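Local coordinates for cell wall surface anchor family protein (Streptococcus pneumoniae, PDB 4OQ1) that probably attaches the pilus to the pneumococcal cell wall, as an elongated ancillary pilin containing CnaB-type domains, at residues Lys56-Asp59 with Ser60-Tyr63; Asp77-Lys80 with Leu81-Phe84; Pro290-Asn294 with Gly295-Val299; Leu320-Leu323 with Gln324-Thr327. The protein carries 3 engineered substitutions. All coordinates share one frame; numbering follows the deposited sequence.

Contact 1 (Lys56-Asp59 with Ser60-Tyr63)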
ATOM      1  N   LYS A  56      -3.261  40.003 -14.802  1.00 19.77           N
ATOM      2  CA  LYS A  56      -3.685  40.579 -16.102  1.00 21.88           C
ATOM      3  C   LYS A  56      -2.566  41.456 -16.632  1.00 21.89           C
ATOM      4  O   LYS A  56      -2.085  42.379 -15.930  1.00 22.22           O
ATOM      5  CB  LYS A  56      -4.970  41.407 -15.897  1.00 23.15           C
ATOM      6  CG  LYS A  56      -5.557  42.036 -17.196  1.00 25.65           C
ATOM      7  CD  LYS A  56      -6.794  42.958 -16.926  1.00 27.08           C
ATOM      8  CE  LYS A  56      -7.470  43.365 -18.225  1.00 28.67           C
ATOM      9  NZ  LYS A  56      -6.577  43.998 -19.232  1.00 29.88           N
ATOM     10  N   LEU A  57      -2.062  41.099 -17.803  1.00 19.43           N
ATOM     11  CA  LEU A  57      -0.872  41.724 -18.345  1.00 19.43           C
ATOM     12  C   LEU A  57      -1.225  43.066 -19.008  1.00 22.35           C
ATOM     13  O   LEU A  57      -2.288  43.214 -19.481  1.00 22.22           O
ATOM     14  CB  LEU A  57      -0.118  40.812 -19.355  1.00 18.59           C
ATOM     15  CG  LEU A  57       0.256  39.362 -19.060  1.00 21.44           C
ATOM     16  CD1 LEU A  57       1.132  38.662 -20.146  1.00 21.62           C
ATOM     17  CD2 LEU A  57       1.001  39.276 -17.795  1.00 23.73           C
ATOM     18  N   ASP A  58      -0.303  44.037 -18.946  1.00 27.11           N
ATOM     19  CA  ASP A  58      -0.434  45.335 -19.609  1.00 28.82           C
ATOM     20  C   ASP A  58      -0.214  45.208 -21.095  1.00 29.45           C
ATOM     21  O   ASP A  58       0.237  44.214 -21.575  1.00 27.54           O
ATOM     22  CB  ASP A  58       0.566  46.334 -19.027  1.00 32.19           C
ATOM     23  CG  ASP A  58       2.044  45.972 -19.293  1.00 33.21           C
ATOM     24  OD1 ASP A  58       2.445  45.721 -20.433  1.00 36.81           O
ATOM     25  OD2 ASP A  58       2.873  45.955 -18.352  1.00 38.36           O
ATOM     26  N   ASP A  59      -0.451  46.271 -21.824  1.00 34.65           N
ATOM     27  CA  ASP A  59      -0.358  46.242 -23.282  1.00 37.01           C
ATOM     28  C   ASP A  59       1.006  46.065 -23.873  1.00 31.10           C
ATOM     29  O   ASP A  59       1.145  45.748 -25.028  1.00 32.80           O
ATOM     30  CB  ASP A  59      -0.947  47.510 -23.825  1.00 48.15           C
ATOM     31  CG  ASP A  59      -2.372  47.659 -23.442  1.00 52.89           C
ATOM     32  OD1 ASP A  59      -3.072  46.614 -23.327  1.00 54.27           O
ATOM     33  OD2 ASP A  59      -2.743  48.820 -23.234  1.00 53.16           O
ATOM     34  N   SER A  60       2.052  46.253 -23.111  1.00 31.63           N
ATOM     35  CA  SER A  60       3.356  45.860 -23.681  1.00 35.25           C
ATOM     36  C   SER A  60       3.505  44.348 -23.972  1.00 41.83           C
ATOM     37  O   SER A  60       4.543  43.921 -24.553  1.00 36.37           O
ATOM     38  CB  SER A  60       4.472  46.286 -22.763  1.00 37.05           C
ATOM     39  OG  SER A  60       4.454  45.480 -21.609  1.00 46.92           O
ATOM     40  N   TYR A  61       2.484  43.539 -23.614  1.00 38.46           N
ATOM     41  CA  TYR A  61       2.549  42.091 -23.873  1.00 31.76           C
ATOM     42  C   TYR A  61       1.608  41.660 -24.935  1.00 24.20           C
ATOM     43  O   TYR A  61       0.487  42.100 -25.009  1.00 25.51           O
ATOM     44  CB  TYR A  61       2.292  41.311 -22.588  1.00 28.23           C
ATOM     45  CG  TYR A  61       3.434  41.491 -21.568  1.00 26.90           C
ATOM     46  CD1 TYR A  61       4.373  40.495 -21.382  1.00 30.16           C
ATOM     47  CD2 TYR A  61       3.487  42.588 -20.723  1.00 29.89           C
ATOM     48  CE1 TYR A  61       5.404  40.618 -20.427  1.00 31.98           C
ATOM     49  CE2 TYR A  61       4.543  42.753 -19.806  1.00 27.16           C
ATOM     50  CZ  TYR A  61       5.483  41.761 -19.656  1.00 31.81           C
ATOM     51  OH  TYR A  61       6.538  41.819 -18.732  1.00 34.51           O
ATOM     52  N   SER A  62       2.135  40.801 -25.781  1.00 25.27           N
ATOM     53  CA  SER A  62       1.395  40.187 -26.830  1.00 21.53           C
ATOM     54  C   SER A  62       1.236  38.637 -26.661  1.00 19.18           C
ATOM     55  O   SER A  62       2.180  37.950 -26.440  1.00 21.35           O
ATOM     56  CB  SER A  62       2.105  40.474 -28.140  1.00 25.73           C
ATOM     57  OG  SER A  62       1.395  39.771 -29.145  1.00 24.35           O
ATOM     58  N   TYR A  63       0.055  38.106 -26.949  1.00 20.38           N
ATOM     59  CA  TYR A  63      -0.240  36.666 -26.968  1.00 21.77           C
ATOM     60  C   TYR A  63       0.603  35.987 -28.037  1.00 23.48           C
ATOM     61  O   TYR A  63       0.910  34.825 -27.897  1.00 21.44           O
ATOM     62  CB  TYR A  63      -1.733  36.381 -27.235  1.00 21.30           C
ATOM     63  CG  TYR A  63      -2.128  34.927 -27.043  1.00 24.87           C
ATOM     64  CD1 TYR A  63      -2.119  34.343 -25.758  1.00 25.98           C
ATOM     65  CD2 TYR A  63      -2.593  34.164 -28.127  1.00 27.28           C
ATOM     66  CE1 TYR A  63      -2.458  33.033 -25.560  1.00 27.79           C
ATOM     67  CE2 TYR A  63      -2.934  32.812 -27.944  1.00 26.83           C
ATOM     68  CZ  TYR A  63      -2.911  32.279 -26.677  1.00 27.34           C
ATOM     69  OH  TYR A  63      -3.232  30.959 -26.471  1.00 25.99           O
TER
HETATM   70  O   HOH W   1      -1.510  42.661 -22.929  1.00 41.49           O
HETATM   71  O   HOH W   2       5.301  46.923 -19.056  1.00 45.17           O
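Asp58 and Tyr61 are the ends of a type I beta turn in the loop leading from strand 50-56 to helix 66-73. The turn is closed by Tyr61 N donating to Asp58 O at 3.1 Å. That oxygen has a second donor: water 1 gives one hydrogen to Asp58 O at 2.7 Å and the other to Tyr61 O. The aspartate also folds over its own turn. With CG between the backbone N and the carbonyl carbon (chi1 65°), Asp58 OD1 takes a weak, bent bond from Ser60 N at 2.8 Å. Ser60 OG lies too close to OD1 for the details of that pairing to be trusted. OD2 is served by water 2, which also donates to Ser60 OG, and by Ser83 OG beyond the turn. Asp58 OD1 also meets the edge of the Tyr61 ring, near its plane, at CD2 (3.3 Å). On the inner side Leu57 CD1 rests 3.8 Å from Tyr61 CB, an apolar touch suited to the buried leucine, which also packs on Ile69 and Leu126. Asp58 O and OD2 are well supplied with donors and OD1 more doubtfully: one short polar side chain and two waters brace a surface turn while Leu57 faces inward.

Contact 2 (Asp77-Lys80 with Leu81-Phe84)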
ATOM      1  N   ASP A  77       9.595  35.827  -9.355  1.00 22.46           N
ATOM      2  CA  ASP A  77      10.154  37.125  -8.908  1.00 23.93           C
ATOM      3  C   ASP A  77       9.015  38.161  -8.933  1.00 23.87           C
ATOM      4  O   ASP A  77       8.414  38.380  -9.966  1.00 21.63           O
ATOM      5  CB  ASP A  77      11.209  37.537  -9.918  1.00 24.75           C
ATOM      6  CG  ASP A  77      12.024  38.722  -9.476  1.00 26.16           C
ATOM      7  OD1 ASP A  77      11.713  39.370  -8.446  1.00 22.99           O
ATOM      8  OD2 ASP A  77      13.008  38.956 -10.183  1.00 27.45           O
ATOM      9  N   GLU A  78       8.650  38.752  -7.798  1.00 21.64           N
ATOM     10  CA  GLU A  78       7.587  39.722  -7.736  1.00 21.23           C
ATOM     11  C   GLU A  78       7.919  40.934  -8.512  1.00 21.52           C
ATOM     12  O   GLU A  78       7.056  41.619  -8.917  1.00 21.33           O
ATOM     13  CB  GLU A  78       7.326  40.138  -6.290  1.00 26.26           C
ATOM     14  CG  GLU A  78       6.580  39.025  -5.587  1.00 30.66           C
ATOM     15  CD  GLU A  78       5.054  39.148  -5.712  1.00 36.34           C
ATOM     16  OE1 GLU A  78       4.519  39.735  -6.690  1.00 38.40           O
ATOM     17  OE2 GLU A  78       4.387  38.592  -4.816  1.00 37.29           O
ATOM     18  N   ASN A  79       9.213  41.190  -8.691  1.00 21.32           N
ATOM     19  CA  ASN A  79       9.624  42.259  -9.547  1.00 21.88           C
ATOM     20  C   ASN A  79       9.244  42.011 -11.038  1.00 24.82           C
ATOM     21  O   ASN A  79       9.150  42.938 -11.822  1.00 28.10           O
ATOM     22  CB  ASN A  79      11.132  42.526  -9.408  1.00 24.44           C
ATOM     23  CG  ASN A  79      11.535  43.812 -10.069  1.00 24.23           C
ATOM     24  OD1 ASN A  79      10.812  44.785  -9.951  1.00 26.04           O
ATOM     25  ND2 ASN A  79      12.656  43.828 -10.766  1.00 24.78           N
ATOM     26  N   LYS A  80       9.020  40.784 -11.435  1.00 24.98           N
ATOM     27  CA  LYS A  80       8.514  40.537 -12.836  1.00 21.93           C
ATOM     28  C   LYS A  80       7.034  40.782 -13.003  1.00 23.67           C
ATOM     29  O   LYS A  80       6.545  40.867 -14.141  1.00 22.03           O
ATOM     30  CB  LYS A  80       8.765  39.114 -13.247  1.00 26.13           C
ATOM     31  CG  LYS A  80      10.192  38.755 -13.304  1.00 26.79           C
ATOM     32  CD  LYS A  80      10.321  37.331 -13.675  1.00 28.93           C
ATOM     33  CE  LYS A  80      11.783  37.025 -14.038  1.00 27.06           C
ATOM     34  NZ  LYS A  80      12.040  35.574 -13.898  1.00 25.40           N
ATOM     35  N   LEU A  81       6.285  40.913 -11.901  1.00 21.43           N
ATOM     36  CA  LEU A  81       4.851  40.874 -11.944  1.00 23.38           C
ATOM     37  C   LEU A  81       4.269  42.176 -11.499  1.00 25.91           C
ATOM     38  O   LEU A  81       3.043  42.318 -11.543  1.00 25.65           O
ATOM     39  CB  LEU A  81       4.320  39.787 -10.988  1.00 22.30           C
ATOM     40  CG  LEU A  81       4.967  38.448 -11.248  1.00 26.40           C
ATOM     41  CD1 LEU A  81       4.533  37.493 -10.153  1.00 28.63           C
ATOM     42  CD2 LEU A  81       4.610  37.916 -12.646  1.00 31.28           C
ATOM     43  N   SER A  82       5.137  43.090 -11.011  1.00 26.45           N
ATOM     44  CA  SER A  82       4.664  44.238 -10.233  1.00 27.13           C
ATOM     45  C   SER A  82       3.865  45.200 -11.092  1.00 30.88           C
ATOM     46  O   SER A  82       3.033  45.939 -10.587  1.00 33.16           O
ATOM     47  CB  SER A  82       5.825  44.909  -9.461  1.00 27.85           C
ATOM     48  OG  SER A  82       6.921  45.165 -10.335  1.00 34.21           O
ATOM     49  N   SER A  83       4.043  45.142 -12.402  1.00 31.81           N
ATOM     50  CA  SER A  83       3.239  46.012 -13.211  1.00 33.46           C
ATOM     51  C   SER A  83       1.843  45.435 -13.496  1.00 34.59           C
ATOM     52  O   SER A  83       1.070  46.116 -14.117  1.00 39.25           O
ATOM     53  CB  SER A  83       3.951  46.375 -14.514  1.00 33.35           C
ATOM     54  OG  SER A  83       3.949  45.314 -15.424  1.00 38.17           O
ATOM     55  N   PHE A  84       1.536  44.183 -13.123  1.00 30.29           N
ATOM     56  CA  PHE A  84       0.330  43.526 -13.628  1.00 28.18           C
ATOM     57  C   PHE A  84      -0.717  43.691 -12.563  1.00 30.21           C
ATOM     58  O   PHE A  84      -0.392  43.912 -11.420  1.00 29.48           O
ATOM     59  CB  PHE A  84       0.537  42.014 -13.897  1.00 24.79           C
ATOM     60  CG  PHE A  84       1.692  41.703 -14.804  1.00 22.18           C
ATOM     61  CD1 PHE A  84       2.033  42.568 -15.805  1.00 22.95           C
ATOM     62  CD2 PHE A  84       2.360  40.536 -14.672  1.00 20.80           C
ATOM     63  CE1 PHE A  84       3.120  42.295 -16.604  1.00 20.25           C
ATOM     64  CE2 PHE A  84       3.441  40.220 -15.529  1.00 24.30           C
ATOM     65  CZ  PHE A  84       3.834  41.151 -16.427  1.00 19.20           C
TER
HETATM   66  O   HOH W   3       5.457  43.485 -14.243  1.00 36.13           O
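Leu81 packs back against the turn that precedes it, between helix 66-73 and strand 85-93. Its CG swings beside its own backbone N, anti to the carbonyl carbon (chi1 -53°), which lays Leu81 CG 3.7 Å from Asp77 O and turns CD2 toward the Lys80 carbonyl. The branched, buried leucine is at home here, because Leu73, Trp76 and Trp55 supply its apolar surroundings. Glu78 behaves differently: its CB sets off away from Leu81, but a bend at chi2 (-89°) brings OE1 back to 4.1 Å from Leu81 CD1, a loose contact that leaves the carboxylate at the exposed surface. Lys80 runs out extended, and its ammonium is held by Ser75 O rather than by anything across this contact.

The backbone supports these conformations. Asp77 OD1 accepts from Asn79 N in an Asx turn, met from above the carboxylate plane at 3.1 Å. Leu81 N then donates to Glu78 O at 3.2 Å. Ser82 OG gives only a weak bond to Asn79 O. A type I turn from Leu81 to Phe84 follows, and the phenylalanine ring comes back so that Phe84 CE2 lies 3.5 Å from Lys80 O. Water 3 sits over one face of that ring, donating to Lys80 O and accepting from Ser83 N; Tyr61 meets the same ring edge-to-face. The chemistry is therefore divided: Asp77 and water 3, with a weak bond from Ser82, serve several backbone groups on the outer side, while Leu81 and Phe84 pack inward among apolar neighbours.

Contact 3 (Pro290-Asn294 with Gly295-Val299)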
ATOM      1  N   PRO A 290      -4.663 -21.906  13.742  1.00 26.50           N
ATOM      2  CA  PRO A 290      -4.737 -23.049  12.860  1.00 25.94           C
ATOM      3  C   PRO A 290      -3.793 -23.047  11.653  1.00 29.83           C
ATOM      4  O   PRO A 290      -3.545 -22.026  11.010  1.00 23.93           O
ATOM      5  CB  PRO A 290      -6.170 -23.013  12.375  1.00 34.15           C
ATOM      6  CG  PRO A 290      -6.924 -22.506  13.556  1.00 36.32           C
ATOM      7  CD  PRO A 290      -5.970 -21.648  14.359  1.00 32.39           C
ATOM      8  N   VAL A 291      -3.241 -24.215  11.361  1.00 24.71           N
ATOM      9  CA  VAL A 291      -2.441 -24.368  10.126  1.00 25.38           C
ATOM     10  C   VAL A 291      -3.440 -24.542   8.999  1.00 26.03           C
ATOM     11  O   VAL A 291      -4.426 -25.224   9.156  1.00 25.94           O
ATOM     12  CB  VAL A 291      -1.502 -25.585  10.226  1.00 24.59           C
ATOM     13  CG1 VAL A 291      -0.923 -25.959   8.868  1.00 29.29           C
ATOM     14  CG2 VAL A 291      -0.369 -25.276  11.154  1.00 25.94           C
ATOM     15  N   LEU A 292      -3.167 -23.918   7.865  1.00 31.18           N
ATOM     16  CA  LEU A 292      -4.040 -24.028   6.691  1.00 30.02           C
ATOM     17  C   LEU A 292      -3.323 -24.810   5.631  1.00 30.58           C
ATOM     18  O   LEU A 292      -2.166 -24.547   5.410  1.00 33.19           O
ATOM     19  CB  LEU A 292      -4.304 -22.626   6.163  1.00 33.95           C
ATOM     20  CG  LEU A 292      -4.929 -21.634   7.141  1.00 34.71           C
ATOM     21  CD1 LEU A 292      -5.164 -20.308   6.396  1.00 38.73           C
ATOM     22  CD2 LEU A 292      -6.217 -22.198   7.694  1.00 34.69           C
ATOM     23  N   GLN A 293      -4.004 -25.777   5.013  1.00 32.72           N
ATOM     24  CA  GLN A 293      -3.490 -26.539   3.919  1.00 39.80           C
ATOM     25  C   GLN A 293      -4.662 -26.931   3.060  1.00 43.40           C
ATOM     26  O   GLN A 293      -5.773 -27.117   3.573  1.00 44.33           O
ATOM     27  CB  GLN A 293      -2.854 -27.816   4.417  1.00 41.64           C
ATOM     28  CG  GLN A 293      -1.413 -27.667   4.839  1.00 44.05           C
ATOM     29  CD  GLN A 293      -0.792 -29.017   5.157  1.00 45.59           C
ATOM     30  OE1 GLN A 293      -1.441 -29.857   5.745  1.00 53.46           O
ATOM     31  NE2 GLN A 293       0.465 -29.230   4.756  1.00 46.39           N
ATOM     32  N   ASN A 294      -4.393 -27.133   1.766  1.00 45.59           N
ATOM     33  CA  ASN A 294      -5.424 -27.537   0.749  1.00 47.29           C
ATOM     34  C   ASN A 294      -6.745 -26.802   0.892  1.00 47.93           C
ATOM     35  O   ASN A 294      -7.803 -27.428   0.798  1.00 47.26           O
ATOM     36  CB  ASN A 294      -5.699 -29.033   0.786  1.00 52.20           C
ATOM     37  CG  ASN A 294      -4.506 -29.853   0.338  1.00 58.02           C
ATOM     38  OD1 ASN A 294      -3.752 -29.434  -0.539  1.00 69.58           O
ATOM     39  ND2 ASN A 294      -4.355 -31.050   0.901  1.00 60.16           N
ATOM     40  N   GLY A 295      -6.651 -25.487   1.148  1.00 42.88           N
ATOM     41  CA  GLY A 295      -7.791 -24.607   1.307  1.00 45.23           C
ATOM     42  C   GLY A 295      -8.583 -24.826   2.569  1.00 47.93           C
ATOM     43  O   GLY A 295      -9.794 -24.657   2.545  1.00 40.65           O
ATOM     44  N   LYS A 296      -7.917 -25.207   3.676  1.00 47.49           N
ATOM     45  CA  LYS A 296      -8.603 -25.296   4.986  1.00 45.23           C
ATOM     46  C   LYS A 296      -7.663 -25.553   6.163  1.00 36.05           C
ATOM     47  O   LYS A 296      -6.460 -25.832   5.984  1.00 33.31           O
ATOM     48  CB  LYS A 296      -9.689 -26.392   4.988  1.00 48.69           C
ATOM     49  CG  LYS A 296      -9.181 -27.773   4.577  1.00 52.67           C
ATOM     50  CD  LYS A 296     -10.291 -28.763   4.223  1.00 56.92           C
ATOM     51  CE  LYS A 296      -9.701 -30.008   3.564  1.00 60.64           C
ATOM     52  NZ  LYS A 296     -10.762 -30.760   2.829  1.00 65.62           N
ATOM     53  N   GLU A 297      -8.249 -25.433   7.347  1.00 30.89           N
ATOM     54  CA  GLU A 297      -7.565 -25.797   8.605  1.00 32.78           C
ATOM     55  C   GLU A 297      -7.309 -27.311   8.640  1.00 26.90           C
ATOM     56  O   GLU A 297      -8.098 -28.119   8.133  1.00 30.18           O
ATOM     57  CB  GLU A 297      -8.385 -25.398   9.826  1.00 32.73           C
ATOM     58  CG  GLU A 297      -8.629 -23.917   9.889  1.00 40.22           C
ATOM     59  CD  GLU A 297      -9.527 -23.487  11.051  1.00 39.80           C
ATOM     60  OE1 GLU A 297      -9.865 -24.296  11.885  1.00 35.83           O
ATOM     61  OE2 GLU A 297      -9.880 -22.300  11.114  1.00 55.05           O
ATOM     62  N   VAL A 298      -6.180 -27.691   9.210  1.00 25.48           N
ATOM     63  CA  VAL A 298      -5.757 -29.085   9.214  1.00 21.82           C
ATOM     64  C   VAL A 298      -6.270 -29.780  10.464  1.00 24.50           C
ATOM     65  O   VAL A 298      -5.805 -29.486  11.612  1.00 21.39           O
ATOM     66  CB  VAL A 298      -4.247 -29.160   9.205  1.00 22.69           C
ATOM     67  CG1 VAL A 298      -3.745 -30.606   9.231  1.00 22.74           C
ATOM     68  CG2 VAL A 298      -3.655 -28.404   8.024  1.00 24.22           C
ATOM     69  N   VAL A 299      -7.167 -30.755  10.254  1.00 22.59           N
ATOM     70  CA  VAL A 299      -7.657 -31.618  11.349  1.00 25.47           C
ATOM     71  C   VAL A 299      -7.247 -33.048  11.031  1.00 28.48           C
ATOM     72  O   VAL A 299      -7.363 -33.521   9.876  1.00 27.82           O
ATOM     73  CB  VAL A 299      -9.147 -31.454  11.541  1.00 28.89           C
ATOM     74  CG1 VAL A 299      -9.774 -32.508  12.467  1.00 32.28           C
ATOM     75  CG2 VAL A 299      -9.417 -30.065  12.077  1.00 29.80           C
TER
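Val291 meets Val298 through different branches: in both residues CG1 stands anti to the backbone N (chi1 166° and 179°), yet Val291 presents this CG1 while Val298 turns CG2, the branch beside the N, to its partner. CG1 of Val291 and CG2 of Val298 come to 3.8 Å. Val298 CG2 is also crossed by the extended chain of Gln293, whose OE1 passes at 3.5 Å while its NE2 is bonded to Glu311 O. Beta-branched valines suit this side of the strands, where both also pack on Val280. On the other face Glu297 runs alongside Pro290, its CG 3.6 Å from Pro290 CB, and Leu292 CD2 crosses it from the turn side. The glutamate thus offers its methylenes to apolar neighbours and keeps its carboxylate near the surface, with a long, weak ion pair to Lys279.

Between the strands, Gln293 N donates to Lys296 O at a short 2.6 Å, and Lys296 N returns a bond to Gln293 O at 2.9 Å. Further along, Val298 N donates to Val291 O. Asn294 and Gly295 take the two corner positions, both with positive phi, a conformation that asparagine and glycine tolerate readily. This is the classic two-residue beta hairpin with a type I' Asn-Gly turn, here joining strands 287-293 and 296-301 of a prealbumin-like domain.

Contact 4 (Leu320-Leu323 with Gln324-Thr327)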
ATOM      1  N   LEU A 320      -0.404 -30.464  18.184  1.00 13.83           N
ATOM      2  CA  LEU A 320      -1.609 -31.208  17.992  1.00 13.49           C
ATOM      3  C   LEU A 320      -2.521 -30.768  19.145  1.00 15.53           C
ATOM      4  O   LEU A 320      -2.246 -31.150  20.302  1.00 18.57           O
ATOM      5  CB  LEU A 320      -1.428 -32.730  18.095  1.00 13.36           C
ATOM      6  CG  LEU A 320      -0.485 -33.344  17.002  1.00 15.23           C
ATOM      7  CD1 LEU A 320      -0.406 -34.853  17.169  1.00 16.50           C
ATOM      8  CD2 LEU A 320      -1.053 -33.070  15.650  1.00 17.73           C
ATOM      9  N   TRP A 321      -3.494 -29.943  18.812  1.00 15.65           N
ATOM     10  CA  TRP A 321      -4.504 -29.453  19.791  1.00 16.13           C
ATOM     11  C   TRP A 321      -5.608 -30.461  19.799  1.00 16.62           C
ATOM     12  O   TRP A 321      -6.280 -30.660  18.743  1.00 17.96           O
ATOM     13  CB  TRP A 321      -5.051 -28.070  19.396  1.00 20.43           C
ATOM     14  CG  TRP A 321      -6.222 -27.592  20.231  1.00 20.96           C
ATOM     15  CD1 TRP A 321      -7.519 -27.833  20.009  1.00 25.87           C
ATOM     16  CD2 TRP A 321      -6.153 -26.824  21.418  1.00 22.13           C
ATOM     17  NE1 TRP A 321      -8.302 -27.273  21.028  1.00 25.07           N
ATOM     18  CE2 TRP A 321      -7.466 -26.585  21.853  1.00 26.08           C
ATOM     19  CE3 TRP A 321      -5.118 -26.246  22.117  1.00 25.61           C
ATOM     20  CZ2 TRP A 321      -7.754 -25.876  23.041  1.00 23.16           C
ATOM     21  CZ3 TRP A 321      -5.422 -25.502  23.268  1.00 24.52           C
ATOM     22  CH2 TRP A 321      -6.695 -25.350  23.710  1.00 25.66           C
ATOM     23  N   GLU A 322      -5.811 -31.122  20.930  1.00 18.83           N
ATOM     24  CA  GLU A 322      -6.813 -32.264  20.989  1.00 20.20           C
ATOM     25  C   GLU A 322      -8.223 -31.751  21.021  1.00 22.80           C
ATOM     26  O   GLU A 322      -8.602 -30.969  21.933  1.00 19.98           O
ATOM     27  CB  GLU A 322      -6.604 -33.204  22.180  1.00 22.55           C
ATOM     28  CG  GLU A 322      -7.532 -34.439  22.094  1.00 21.98           C
ATOM     29  CD  GLU A 322      -7.265 -35.438  23.214  1.00 23.68           C
ATOM     30  OE1 GLU A 322      -7.053 -34.990  24.357  1.00 30.45           O
ATOM     31  OE2 GLU A 322      -7.260 -36.637  22.926  1.00 25.69           O
ATOM     32  N   LEU A 323      -8.978 -32.076  19.962  1.00 18.81           N
ATOM     33  CA  LEU A 323     -10.384 -31.760  19.913  1.00 22.10           C
ATOM     34  C   LEU A 323     -11.271 -32.829  20.580  1.00 23.94           C
ATOM     35  O   LEU A 323     -12.236 -32.485  21.192  1.00 25.26           O
ATOM     36  CB  LEU A 323     -10.825 -31.632  18.462  1.00 19.16           C
ATOM     37  CG  LEU A 323     -10.140 -30.495  17.671  1.00 21.39           C
ATOM     38  CD1 LEU A 323     -10.373 -30.567  16.167  1.00 24.52           C
ATOM     39  CD2 LEU A 323     -10.616 -29.136  18.177  1.00 26.48           C
ATOM     40  N   GLN A 324     -10.922 -34.099  20.455  1.00 19.68           N
ATOM     41  CA  GLN A 324     -11.714 -35.198  20.985  1.00 23.73           C
ATOM     42  C   GLN A 324     -10.799 -36.413  21.356  1.00 21.56           C
ATOM     43  O   GLN A 324     -10.037 -36.918  20.511  1.00 21.96           O
ATOM     44  CB  GLN A 324     -12.704 -35.662  19.903  1.00 24.62           C
ATOM     45  CG  GLN A 324     -13.371 -36.980  20.171  1.00 28.68           C
ATOM     46  CD  GLN A 324     -14.419 -37.324  19.163  1.00 35.04           C
ATOM     47  OE1 GLN A 324     -15.500 -36.750  19.192  1.00 33.57           O
ATOM     48  NE2 GLN A 324     -14.100 -38.266  18.229  1.00 32.49           N
ATOM     49  N   ALA A 325     -10.954 -36.896  22.577  1.00 20.52           N
ATOM     50  CA  ALA A 325     -10.192 -38.071  23.017  1.00 19.59           C
ATOM     51  C   ALA A 325     -10.856 -39.376  22.479  1.00 21.90           C
ATOM     52  O   ALA A 325     -12.045 -39.394  22.192  1.00 23.96           O
ATOM     53  CB  ALA A 325     -10.074 -38.091  24.539  1.00 18.89           C
ATOM     54  N   PRO A 326     -10.056 -40.453  22.253  1.00 21.57           N
ATOM     55  CA  PRO A 326     -10.660 -41.772  22.036  1.00 21.70           C
ATOM     56  C   PRO A 326     -11.657 -42.066  23.110  1.00 22.10           C
ATOM     57  O   PRO A 326     -11.430 -41.668  24.260  1.00 23.43           O
ATOM     58  CB  PRO A 326      -9.463 -42.737  22.142  1.00 22.12           C
ATOM     59  CG  PRO A 326      -8.256 -41.911  21.822  1.00 22.05           C
ATOM     60  CD  PRO A 326      -8.595 -40.550  22.401  1.00 22.26           C
ATOM     61  N   THR A 327     -12.755 -42.748  22.764  1.00 24.62           N
ATOM     62  CA  THR A 327     -13.762 -43.201  23.747  1.00 28.12           C
ATOM     63  C   THR A 327     -13.136 -43.867  24.987  1.00 27.29           C
ATOM     64  O   THR A 327     -12.381 -44.797  24.900  1.00 25.86           O
ATOM     65  CB  THR A 327     -14.750 -44.189  23.098  1.00 29.14           C
ATOM     66  OG1 THR A 327     -15.242 -43.622  21.882  1.00 31.03           O
ATOM     67  CG2 THR A 327     -15.896 -44.442  24.039  1.00 29.91           C
TER
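This is a local van der Waals contact at a corner, where strand 316-322 ends and the chain enters the loop toward strand 336-340. Glu322 reaches forward over the next residues to touch Ala325. Its CG stands opposite the backbone N (chi1 -173°) and the chain continues extended, which carries the carboxylate past Gln324 until Glu322 OE2 lies 3.3 Å from Ala325 CA and 3.6 Å from Ala325 CB. On the way Glu322 CG passes 3.8 Å from Gln324 N. A small alanine suits the spot, since it lets the carboxylate lie close to the main chain; Pro326 CD is a more distant neighbour of Glu322 OE2 at 4.2 Å. The other oxygen, OE1, accepts from Leu332 N, which fixes the group at the base of the loop in a buried setting beside Phe278 and Asn354.

The corner itself is a classic beta bulge: Leu323 and Gln324 both face Met277 on the neighbouring strand. Gln324, exposed, lies on Met277 and bonds through NE2 to Gly275 O, while the end of exposed Leu323 leads away from residues 324-327. Rigid Pro326 then turns onto Leu273, Ala276 and Asn354. The run from Glu322 to Thr327 resembles the E-box of CnaB domains, in which the glutamate of relatives promotes a lysine-asparagine isopeptide bond; the position of Glu322 beside Asn354 is consistent with such a site in this prealbumin-like fold.

Overall arrangement
The four contacts come in series along the chain and form two pairs on opposite sides of the centre of an elongated molecule. Contacts 1 and 2 have centres about 13 Å apart and touch: they flank helix 66-73, one arriving from strand 50-56, the other leaving for strand 85-93, two neighbours in one mixed sheet. Contacts 3 and 4, centres about 17 Å apart, both reach the antiparallel sheet built around strand 277-284 and meet through Val299 and Leu323. Between the pairs nothing touches; contacts 1 and 4 have centres about 89 Å apart. Each pair thus belongs to a separate part of the fold, consistent with a pilin of domains strung end to end.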